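Local coordinates for protein Cdhr2 (Mus musculus, PDB 5CYX) that probably links neighbouring microvilli of epithelial cells by calcium-dependent adhesion to the partner cadherin CDHR5, through its extracellular cadherin repeats, at residues 17-22 / 192-197; 25-30 / 49-54; 244-249 / 257-262; 270-273 / 277-280. All coordinates share one frame; numbering follows the deposited sequence.

Interactions 1 and 2 lie toward the N-terminal end of the fragment, interactions 3 and 4 in its third cadherin repeat. Interaction 1 is a surface contact between the first and second repeats, polar and next to calcium. Interaction 2 is buried and wholly apolar, inside the first repeat. The two meet where Leu20 CD2 packs 4.0 Å from Ala26 CB. Interaction 3, partly buried, joins the two sheets of the third repeat with a mixed apolar and polar contact that runs to calcium. Interaction 4, also partly buried, is a hairpin held by backbone bonds. Its Ile272 packs against Tyr259 of interaction 3. The centres of interactions 1 and 3 are about 73 Å apart.

Interaction 1: 17-22 / 192-197. With CA (calcium ion), chain C; CA (calcium ion), chain B.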
# COMPACT_ATOMS: atom_id res chain seq x y z
N PRO A 17 34.47 -18.99 -3.31
CA PRO A 17 33.15 -18.92 -2.69
C PRO A 17 33.15 -19.44 -1.21
O PRO A 17 33.83 -20.43 -0.89
CB PRO A 17 32.32 -19.84 -3.57
CG PRO A 17 33.27 -20.80 -4.23
CD PRO A 17 34.67 -20.25 -4.07
N GLU A 18 32.37 -18.76 -0.36
CA GLU A 18 32.28 -19.05 1.05
C GLU A 18 31.70 -20.45 1.35
O GLU A 18 31.92 -20.96 2.38
CB GLU A 18 31.50 -17.95 1.79
CG GLU A 18 29.98 -17.92 1.61
CD GLU A 18 29.27 -17.12 2.68
OE1 GLU A 18 29.71 -17.12 3.88
OE2 GLU A 18 28.22 -16.48 2.37
N ASP A 19 31.01 -21.07 0.40
CA ASP A 19 30.51 -22.46 0.57
C ASP A 19 31.52 -23.52 0.11
O ASP A 19 31.15 -24.69 0.01
CB ASP A 19 29.18 -22.66 -0.16
CG ASP A 19 29.27 -22.28 -1.62
OD1 ASP A 19 30.40 -22.02 -2.05
OD2 ASP A 19 28.27 -22.27 -2.34
N LEU A 20 32.77 -23.13 -0.16
CA LEU A 20 33.84 -24.08 -0.44
C LEU A 20 34.02 -24.96 0.78
O LEU A 20 34.25 -24.46 1.87
CB LEU A 20 35.17 -23.43 -0.77
CG LEU A 20 36.31 -24.33 -1.27
CD1 LEU A 20 36.02 -24.95 -2.65
CD2 LEU A 20 37.59 -23.52 -1.36
N PRO A 21 33.83 -26.27 0.62
CA PRO A 21 33.94 -27.18 1.77
C PRO A 21 35.36 -27.37 2.27
O PRO A 21 36.32 -27.42 1.49
CB PRO A 21 33.44 -28.53 1.22
CG PRO A 21 32.89 -28.25 -0.11
CD PRO A 21 33.47 -26.97 -0.62
N VAL A 22 35.49 -27.54 3.57
CA VAL A 22 36.78 -27.83 4.12
C VAL A 22 37.28 -29.13 3.52
O VAL A 22 36.54 -30.09 3.43
CB VAL A 22 36.73 -27.98 5.65
CG1 VAL A 22 38.09 -28.39 6.15
CG2 VAL A 22 36.33 -26.65 6.28
N GLY A 192 19.63 -16.13 -4.60
CA GLY A 192 21.09 -16.07 -4.70
C GLY A 192 21.56 -17.48 -5.10
O GLY A 192 20.83 -18.24 -5.75
N ILE A 193 22.81 -17.79 -4.77
CA ILE A 193 23.48 -18.99 -5.20
C ILE A 193 23.96 -19.70 -3.94
O ILE A 193 24.46 -19.04 -2.99
CB ILE A 193 24.74 -18.66 -6.03
CG1 ILE A 193 24.39 -17.78 -7.26
CG2 ILE A 193 25.48 -19.92 -6.45
CD1 ILE A 193 23.40 -18.43 -8.20
N LEU A 194 23.85 -21.03 -3.95
CA LEU A 194 24.48 -21.87 -2.95
C LEU A 194 24.83 -23.20 -3.61
O LEU A 194 23.99 -23.77 -4.33
CB LEU A 194 23.54 -22.09 -1.79
CG LEU A 194 24.16 -22.82 -0.58
CD1 LEU A 194 25.19 -21.96 0.15
CD2 LEU A 194 23.03 -23.20 0.36
N ASP A 195 26.07 -23.65 -3.41
CA ASP A 195 26.63 -24.76 -4.19
C ASP A 195 26.36 -24.61 -5.67
O ASP A 195 25.85 -25.49 -6.29
CB ASP A 195 26.09 -26.09 -3.63
CG ASP A 195 26.24 -26.14 -2.13
OD1 ASP A 195 27.30 -25.72 -1.64
OD2 ASP A 195 25.30 -26.53 -1.42
N ASN A 196 26.68 -23.42 -6.22
CA ASN A 196 26.66 -23.18 -7.64
C ASN A 196 25.30 -23.28 -8.34
O ASN A 196 25.24 -23.34 -9.56
CB ASN A 196 27.70 -24.07 -8.35
CG ASN A 196 29.10 -23.88 -7.77
OD1 ASN A 196 29.60 -22.75 -7.68
ND2 ASN A 196 29.75 -24.98 -7.42
N LYS A 197 24.21 -23.22 -7.59
CA LYS A 197 22.90 -23.15 -8.17
C LYS A 197 21.99 -22.21 -7.41
O LYS A 197 22.31 -21.87 -6.25
CB LYS A 197 22.27 -24.54 -8.29
CG LYS A 197 22.23 -25.37 -7.06
CD LYS A 197 21.81 -26.79 -7.50
CE LYS A 197 21.26 -27.59 -6.35
NZ LYS A 197 22.30 -27.82 -5.30
CA CA C . 26.39 -15.46 3.05
CA CA B . 28.41 -17.51 5.85
O HOH W 1 28.36 -21.76 -4.83
O HOH W 2 26.86 -17.85 7.73
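The carboxylates of Asp19 and Asp195 lie nearly parallel, their planes 17° apart. They come near each other at Asp19 OD2 and Asp195 OD1, 3.7 Å apart, so two like charges face across the contact. At the anti side of Asp19 OD2, and 26° out of the carboxylate plane, sits the backbone N-H of Asp195. That hydrogen bond is 2.8 Å from Asp195 N to Asp19 OD2. A water also donates to OD2, and it accepts from Asn196 N at 2.7 Å. These two donors probably offset the repulsion between the acids. Asp19 CG stands between its own N and carbonyl carbon (chi1 55°), which swings OD2 toward the 194-197 turn. The methyl CD1 of Leu194 rests 4.1 Å from Asp19 CB. With an alanine in place of Asp19 the Asp195 N-H would probably lose this acceptor, and the water would lose its link to the 17-22 loop. The neighbouring Glu18 grips two calcium ions, with OE2 at 2.2 Å from one and OE1 at 2.4 Å from the other. Asp97, Asp100 and Asp133 are among the other ligands of the first ion. A type I turn over 17-20 meets a type I' turn over 194-197, beside the calcium-binding linker between successive cadherin repeats.

Interaction 2: 25-30 / 49-54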
# COMPACT_ATOMS: atom_id res chain seq x y z
N VAL A 25 39.97 -28.99 -2.72
CA VAL A 25 41.12 -28.29 -3.26
C VAL A 25 40.74 -26.84 -3.59
O VAL A 25 39.87 -26.60 -4.44
CB VAL A 25 41.67 -29.01 -4.52
CG1 VAL A 25 42.74 -28.17 -5.19
CG2 VAL A 25 42.24 -30.37 -4.15
N ALA A 26 41.39 -25.86 -2.97
CA ALA A 26 41.10 -24.49 -3.27
C ALA A 26 41.84 -24.06 -4.54
O ALA A 26 41.32 -23.29 -5.34
CB ALA A 26 41.49 -23.62 -2.13
N PHE A 27 43.07 -24.55 -4.68
CA PHE A 27 43.91 -24.26 -5.81
C PHE A 27 45.26 -24.96 -5.70
O PHE A 27 45.59 -25.55 -4.63
CB PHE A 27 44.12 -22.74 -5.95
CG PHE A 27 44.64 -22.08 -4.72
CD1 PHE A 27 45.99 -22.04 -4.45
CD2 PHE A 27 43.78 -21.46 -3.82
CE1 PHE A 27 46.49 -21.39 -3.30
CE2 PHE A 27 44.27 -20.82 -2.67
CZ PHE A 27 45.63 -20.79 -2.41
N TRP A 28 46.01 -24.86 -6.79
CA TRP A 28 47.36 -25.37 -6.96
C TRP A 28 48.31 -24.21 -7.10
O TRP A 28 48.07 -23.31 -7.93
CB TRP A 28 47.49 -26.18 -8.25
CG TRP A 28 46.71 -27.43 -8.26
CD1 TRP A 28 45.44 -27.59 -8.66
CD2 TRP A 28 47.16 -28.70 -7.81
NE1 TRP A 28 45.05 -28.90 -8.51
CE2 TRP A 28 46.10 -29.60 -7.99
CE3 TRP A 28 48.37 -29.17 -7.31
CZ2 TRP A 28 46.19 -30.94 -7.67
CZ3 TRP A 28 48.47 -30.53 -6.98
CH2 TRP A 28 47.38 -31.39 -7.14
N LEU A 29 49.41 -24.25 -6.34
CA LEU A 29 50.52 -23.34 -6.55
C LEU A 29 51.46 -24.00 -7.55
O LEU A 29 51.79 -25.18 -7.38
CB LEU A 29 51.26 -23.09 -5.25
CG LEU A 29 50.49 -22.35 -4.17
CD1 LEU A 29 51.15 -22.56 -2.80
CD2 LEU A 29 50.36 -20.87 -4.51
N VAL A 30 51.88 -23.25 -8.57
CA VAL A 30 52.76 -23.71 -9.64
C VAL A 30 53.84 -22.63 -9.86
O VAL A 30 53.54 -21.48 -9.71
CB VAL A 30 51.90 -23.90 -10.94
CG1 VAL A 30 52.76 -24.18 -12.16
CG2 VAL A 30 50.86 -24.99 -10.75
N SER A 49 46.18 -20.91 8.78
CA SER A 49 45.35 -22.07 9.16
C SER A 49 44.11 -22.25 8.29
O SER A 49 43.42 -23.24 8.40
CB SER A 49 44.93 -21.97 10.63
OG SER A 49 44.12 -20.83 10.82
N TYR A 50 43.80 -21.29 7.44
CA TYR A 50 42.76 -21.47 6.45
C TYR A 50 43.14 -22.50 5.39
O TYR A 50 42.24 -23.02 4.71
CB TYR A 50 42.43 -20.15 5.73
CG TYR A 50 41.49 -19.27 6.48
CD1 TYR A 50 40.13 -19.53 6.50
CD2 TYR A 50 41.96 -18.18 7.20
CE1 TYR A 50 39.25 -18.71 7.19
CE2 TYR A 50 41.09 -17.36 7.90
CZ TYR A 50 39.73 -17.62 7.88
OH TYR A 50 38.86 -16.79 8.54
N PHE A 51 44.43 -22.75 5.20
CA PHE A 51 44.87 -23.68 4.17
C PHE A 51 45.83 -24.74 4.66
O PHE A 51 46.48 -24.58 5.68
CB PHE A 51 45.49 -22.93 3.04
CG PHE A 51 44.57 -21.90 2.45
CD1 PHE A 51 43.47 -22.29 1.70
CD2 PHE A 51 44.78 -20.53 2.69
CE1 PHE A 51 42.61 -21.34 1.15
CE2 PHE A 51 43.91 -19.58 2.16
CZ PHE A 51 42.82 -19.99 1.37
N SER A 52 45.86 -25.83 3.91
CA SER A 52 46.75 -26.95 4.11
C SER A 52 47.44 -27.14 2.79
O SER A 52 46.78 -27.42 1.79
CB SER A 52 45.93 -28.19 4.44
OG SER A 52 46.70 -29.37 4.28
N VAL A 53 48.76 -26.99 2.76
CA VAL A 53 49.54 -27.06 1.49
C VAL A 53 50.34 -28.36 1.39
O VAL A 53 50.98 -28.79 2.34
CB VAL A 53 50.56 -25.92 1.42
CG1 VAL A 53 51.32 -25.96 0.10
CG2 VAL A 53 49.86 -24.58 1.60
N ASN A 54 50.30 -29.00 0.23
CA ASN A 54 51.23 -30.08 -0.03
C ASN A 54 52.54 -29.44 -0.55
O ASN A 54 52.59 -28.84 -1.64
CB ASN A 54 50.64 -31.10 -0.99
CG ASN A 54 51.57 -32.27 -1.24
OD1 ASN A 54 52.77 -32.09 -1.46
ND2 ASN A 54 51.01 -33.47 -1.22
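Phe27 CG sits between its backbone N and carbonyl carbon (chi1 54°), and Phe51 CG lies anti to its carbonyl carbon (chi1 -57°). These torsions turn the two rings toward each other. The side chains cross at about a right angle, with the ring planes 59° apart and the centroids 5.7 Å apart. The pair is oblique. Its closest approach is 4.2 Å, from Phe27 CE2 to Phe51 CE1. The same CE1 of Phe51 also touches Ala26 CB at 4.1 Å, so one ring corner serves two neighbours. A classic beta bulge sets Ala26 and Phe27 together opposite Val60. The bulge belongs to the three-stranded sheet of the first cadherin repeat, in which strand 59-62 runs between 25-30 and 51-53. The contact therefore passes across the middle strand, and Phe27 and Phe51 both touch Val60. Further along, Leu29 CD1 meets Val53 CG1 at a looser 4.5 Å. Within its own segment Phe51 has Tyr50 CB over one face. Ile43, Phe74 and Ile76 of the facing sheet pack on Phe51 too. Trp28, Leu29 and Val30 pair in an antiparallel ladder with a strand of a second subunit, another copy of this protein.

Interaction 3: 244-249 / 257-262; sequences VEAVDS and VTYSVS. With CA (calcium ion), chain F.
Ala246 CB packs against Tyr259 and Val257 at the apolar centre of this contact. The methyl lies 4.1 Å from Tyr259 CE2 and 4.5 Å from Val257 CG1. Val257 also lays CG1 over one face of the tyrosine ring, toward its rim, 3.8 Å above the plane. On the other flank, Val244 CG2 approaches Tyr259 CD2 at 4.4 Å. The ring reaches across because Tyr259 CG is anti to its carbonyl carbon (chi1 -54°), which carries the hydroxyl to the backbone of the 244-249 segment. There the N-H of Ala246 meets Tyr259 OH at 2.9 Å, almost straight at 174°. The donor sits at the ring edge, in its plane. A phenylalanine in place of Tyr259 would keep the ring but would probably leave the Ala246 N-H without this partner. Further out, Val257 CG2 rests 3.8 Å from Ala246 O. The polar edge is Asp248. Its OD1 binds a calcium ion at 2.4 Å, with Leu218 O, Asp250 and Glu304 completing the protein ligands. Its OD2 accepts from Asp255 N and from a calcium-bound water, which should hold the carboxylate from turning. Asp248 and Asp250 form the Asp-X-Asp calcium-binding motif of cadherin repeats. Strand 240-248 lies in one sheet of the third repeat, between 220-222 and 277-280. Strand 257-264 edges the other sheet beside 295-304, whose Ala302 touches Ala246, Val257 and Tyr259 alike.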
# COMPACT_ATOMS: atom_id res chain seq x y z
N VAL A 244 -41.44 -5.98 27.68
CA VAL A 244 -40.74 -6.13 26.41
C VAL A 244 -39.25 -6.03 26.67
O VAL A 244 -38.84 -5.49 27.69
CB VAL A 244 -41.15 -5.09 25.34
CG1 VAL A 244 -42.60 -5.32 24.93
CG2 VAL A 244 -40.97 -3.66 25.81
N GLU A 245 -38.48 -6.56 25.74
CA GLU A 245 -37.04 -6.53 25.80
C GLU A 245 -36.43 -6.31 24.42
O GLU A 245 -36.85 -6.91 23.43
CB GLU A 245 -36.51 -7.82 26.42
CG GLU A 245 -35.04 -7.73 26.82
CD GLU A 245 -34.51 -9.01 27.45
OE1 GLU A 245 -33.32 -9.05 27.79
OE2 GLU A 245 -35.27 -9.99 27.59
N ALA A 246 -35.49 -5.38 24.36
CA ALA A 246 -34.61 -5.18 23.23
C ALA A 246 -33.21 -5.24 23.73
O ALA A 246 -32.94 -4.82 24.85
CB ALA A 246 -34.88 -3.85 22.59
N VAL A 247 -32.30 -5.77 22.92
CA VAL A 247 -30.90 -5.90 23.35
C VAL A 247 -29.97 -5.35 22.29
O VAL A 247 -30.28 -5.36 21.09
CB VAL A 247 -30.51 -7.36 23.68
CG1 VAL A 247 -31.41 -7.92 24.79
CG2 VAL A 247 -30.60 -8.25 22.46
N ASP A 248 -28.81 -4.91 22.75
CA ASP A 248 -27.78 -4.33 21.91
C ASP A 248 -27.23 -5.40 20.97
O ASP A 248 -26.81 -6.46 21.42
CB ASP A 248 -26.70 -3.76 22.81
CG ASP A 248 -25.58 -3.11 22.07
OD1 ASP A 248 -25.70 -2.93 20.85
OD2 ASP A 248 -24.59 -2.75 22.74
N SER A 249 -27.24 -5.11 19.66
CA SER A 249 -26.69 -6.05 18.67
C SER A 249 -25.18 -6.10 18.70
O SER A 249 -24.59 -7.04 18.19
CB SER A 249 -27.20 -5.70 17.25
OG SER A 249 -28.59 -5.73 17.26
N VAL A 257 -30.20 -0.85 27.70
CA VAL A 257 -31.26 -0.24 26.90
C VAL A 257 -32.35 0.35 27.78
O VAL A 257 -32.73 -0.26 28.76
CB VAL A 257 -31.87 -1.28 25.93
CG1 VAL A 257 -33.09 -0.71 25.26
CG2 VAL A 257 -30.84 -1.70 24.92
N THR A 258 -32.86 1.53 27.39
CA THR A 258 -34.06 2.08 28.00
C THR A 258 -35.17 2.17 26.97
O THR A 258 -34.94 1.96 25.79
CB THR A 258 -33.83 3.46 28.63
OG1 THR A 258 -33.43 4.38 27.62
CG2 THR A 258 -32.75 3.37 29.64
N TYR A 259 -36.38 2.46 27.44
CA TYR A 259 -37.58 2.36 26.61
C TYR A 259 -38.41 3.60 26.84
O TYR A 259 -38.34 4.19 27.88
CB TYR A 259 -38.40 1.11 27.01
CG TYR A 259 -37.58 -0.17 26.98
CD1 TYR A 259 -36.84 -0.61 28.10
CD2 TYR A 259 -37.54 -0.93 25.85
CE1 TYR A 259 -36.08 -1.78 28.04
CE2 TYR A 259 -36.79 -2.08 25.79
CZ TYR A 259 -36.09 -2.52 26.86
OH TYR A 259 -35.37 -3.68 26.67
N SER A 260 -39.18 4.00 25.85
CA SER A 260 -40.21 5.03 26.01
C SER A 260 -41.34 4.68 25.03
O SER A 260 -41.12 4.00 24.06
CB SER A 260 -39.65 6.42 25.72
OG SER A 260 -39.02 6.44 24.44
N VAL A 261 -42.55 5.11 25.37
CA VAL A 261 -43.70 5.01 24.53
C VAL A 261 -43.63 6.23 23.63
O VAL A 261 -43.73 7.37 24.11
CB VAL A 261 -45.01 5.00 25.32
CG1 VAL A 261 -46.20 4.98 24.37
CG2 VAL A 261 -45.03 3.79 26.22
N SER A 262 -43.40 5.97 22.35
CA SER A 262 -43.20 7.01 21.34
C SER A 262 -44.51 7.41 20.66
O SER A 262 -44.56 8.46 20.01
CB SER A 262 -42.17 6.53 20.30
OG SER A 262 -42.24 5.12 20.10
CA CA F . -25.28 -0.82 19.74
O HOH W 3 -23.51 -0.64 21.49
O HOH W 4 -24.70 1.44 18.73

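Interaction 4: 270-273 / 277-280; sequences FDIR and VIFV
Phe279 lays its ring back over Asp271 of the opposite strand. Its CG stands between the backbone N and carbonyl carbon (chi1 57°), and the torsion brings Asp271 O over one ring face. The ring end, CZ, touches Asp271 CB at 3.6 Å. Its CE2 meets Arg273 CG, also at 3.6 Å. The Arg273 side chain runs alongside that of Val277. Val277 CB lies over one face of the guanidinium, and Arg273 NH2 comes within 3.7 Å of Val277 CG2. The guanidinium also forms a salt bridge to Asp275 in the turn. The two strands form an antiparallel beta hairpin at the edge of a sheet of the third cadherin repeat, with strand 270-272 outermost. Asp271 and Phe279 are its hydrogen-bonded pair. Phe279 N to Asp271 O is 2.9 Å, and Asp271 N to Phe279 O is 3.1 Å. Arg273 N to Val277 O, 2.9 Å, closes the hairpin near its turn. Ile272 and Ile278 are a non-hydrogen-bonded pair. Both side chains leave by the face opposite to Phe279, and Ile272 CD1 presses tightly on Ile278 CG1 at 3.5 Å. Both isoleucines pack on Val300 of strand 295-304 in the facing sheet.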
# COMPACT_ATOMS: atom_id res chain seq x y z
N PHE A 270 -51.12 4.21 28.71
CA PHE A 270 -49.96 3.39 29.10
C PHE A 270 -48.63 4.13 29.03
O PHE A 270 -48.44 4.99 28.18
CB PHE A 270 -49.88 2.16 28.22
CG PHE A 270 -51.13 1.37 28.21
CD1 PHE A 270 -51.43 0.50 29.25
CD2 PHE A 270 -52.05 1.50 27.15
CE1 PHE A 270 -52.61 -0.23 29.25
CE2 PHE A 270 -53.23 0.79 27.15
CZ PHE A 270 -53.51 -0.08 28.19
N ASP A 271 -47.70 3.77 29.90
CA ASP A 271 -46.29 4.22 29.81
C ASP A 271 -45.38 2.99 30.06
O ASP A 271 -45.88 1.86 30.20
CB ASP A 271 -46.00 5.41 30.76
CG ASP A 271 -44.87 6.35 30.26
OD1 ASP A 271 -44.18 6.04 29.28
OD2 ASP A 271 -44.61 7.42 30.88
N ILE A 272 -44.06 3.19 30.03
CA ILE A 272 -43.09 2.11 30.18
C ILE A 272 -41.89 2.55 31.04
O ILE A 272 -41.50 3.70 30.98
CB ILE A 272 -42.64 1.62 28.80
CG1 ILE A 272 -41.84 0.33 28.93
CG2 ILE A 272 -41.85 2.69 28.04
CD1 ILE A 272 -41.70 -0.40 27.61
N ARG A 273 -41.33 1.63 31.84
CA ARG A 273 -40.11 1.89 32.62
C ARG A 273 -38.84 1.53 31.86
O ARG A 273 -38.89 0.85 30.84
CB ARG A 273 -40.11 1.07 33.92
CG ARG A 273 -41.28 1.31 34.84
CD ARG A 273 -40.90 1.02 36.27
NE ARG A 273 -40.57 -0.38 36.48
CZ ARG A 273 -41.40 -1.31 36.97
NH1 ARG A 273 -42.66 -1.02 37.32
NH2 ARG A 273 -40.97 -2.57 37.11
N VAL A 277 -40.90 -2.66 31.35
CA VAL A 277 -42.21 -2.99 31.88
C VAL A 277 -43.21 -1.89 31.57
O VAL A 277 -43.04 -0.71 32.01
CB VAL A 277 -42.22 -3.17 33.41
CG1 VAL A 277 -43.64 -3.42 33.90
CG2 VAL A 277 -41.30 -4.32 33.82
N ILE A 278 -44.28 -2.31 30.92
CA ILE A 278 -45.36 -1.45 30.48
C ILE A 278 -46.46 -1.47 31.53
O ILE A 278 -46.96 -2.53 31.91
CB ILE A 278 -45.92 -1.94 29.12
CG1 ILE A 278 -44.88 -1.70 28.01
CG2 ILE A 278 -47.26 -1.27 28.81
CD1 ILE A 278 -45.19 -2.38 26.69
N PHE A 279 -46.85 -0.28 31.97
CA PHE A 279 -47.79 -0.12 33.06
C PHE A 279 -48.99 0.77 32.71
O PHE A 279 -48.92 1.59 31.78
CB PHE A 279 -47.10 0.40 34.32
CG PHE A 279 -46.35 1.72 34.15
CD1 PHE A 279 -46.99 2.93 34.40
CD2 PHE A 279 -45.00 1.74 33.82
CE1 PHE A 279 -46.30 4.14 34.31
CE2 PHE A 279 -44.31 2.93 33.69
CZ PHE A 279 -44.96 4.14 33.96
N VAL A 280 -50.06 0.58 33.48
CA VAL A 280 -51.26 1.43 33.39
C VAL A 280 -50.90 2.83 33.93
O VAL A 280 -50.45 2.96 35.08
CB VAL A 280 -52.44 0.81 34.17
CG1 VAL A 280 -53.58 1.82 34.36
CG2 VAL A 280 -52.94 -0.46 33.46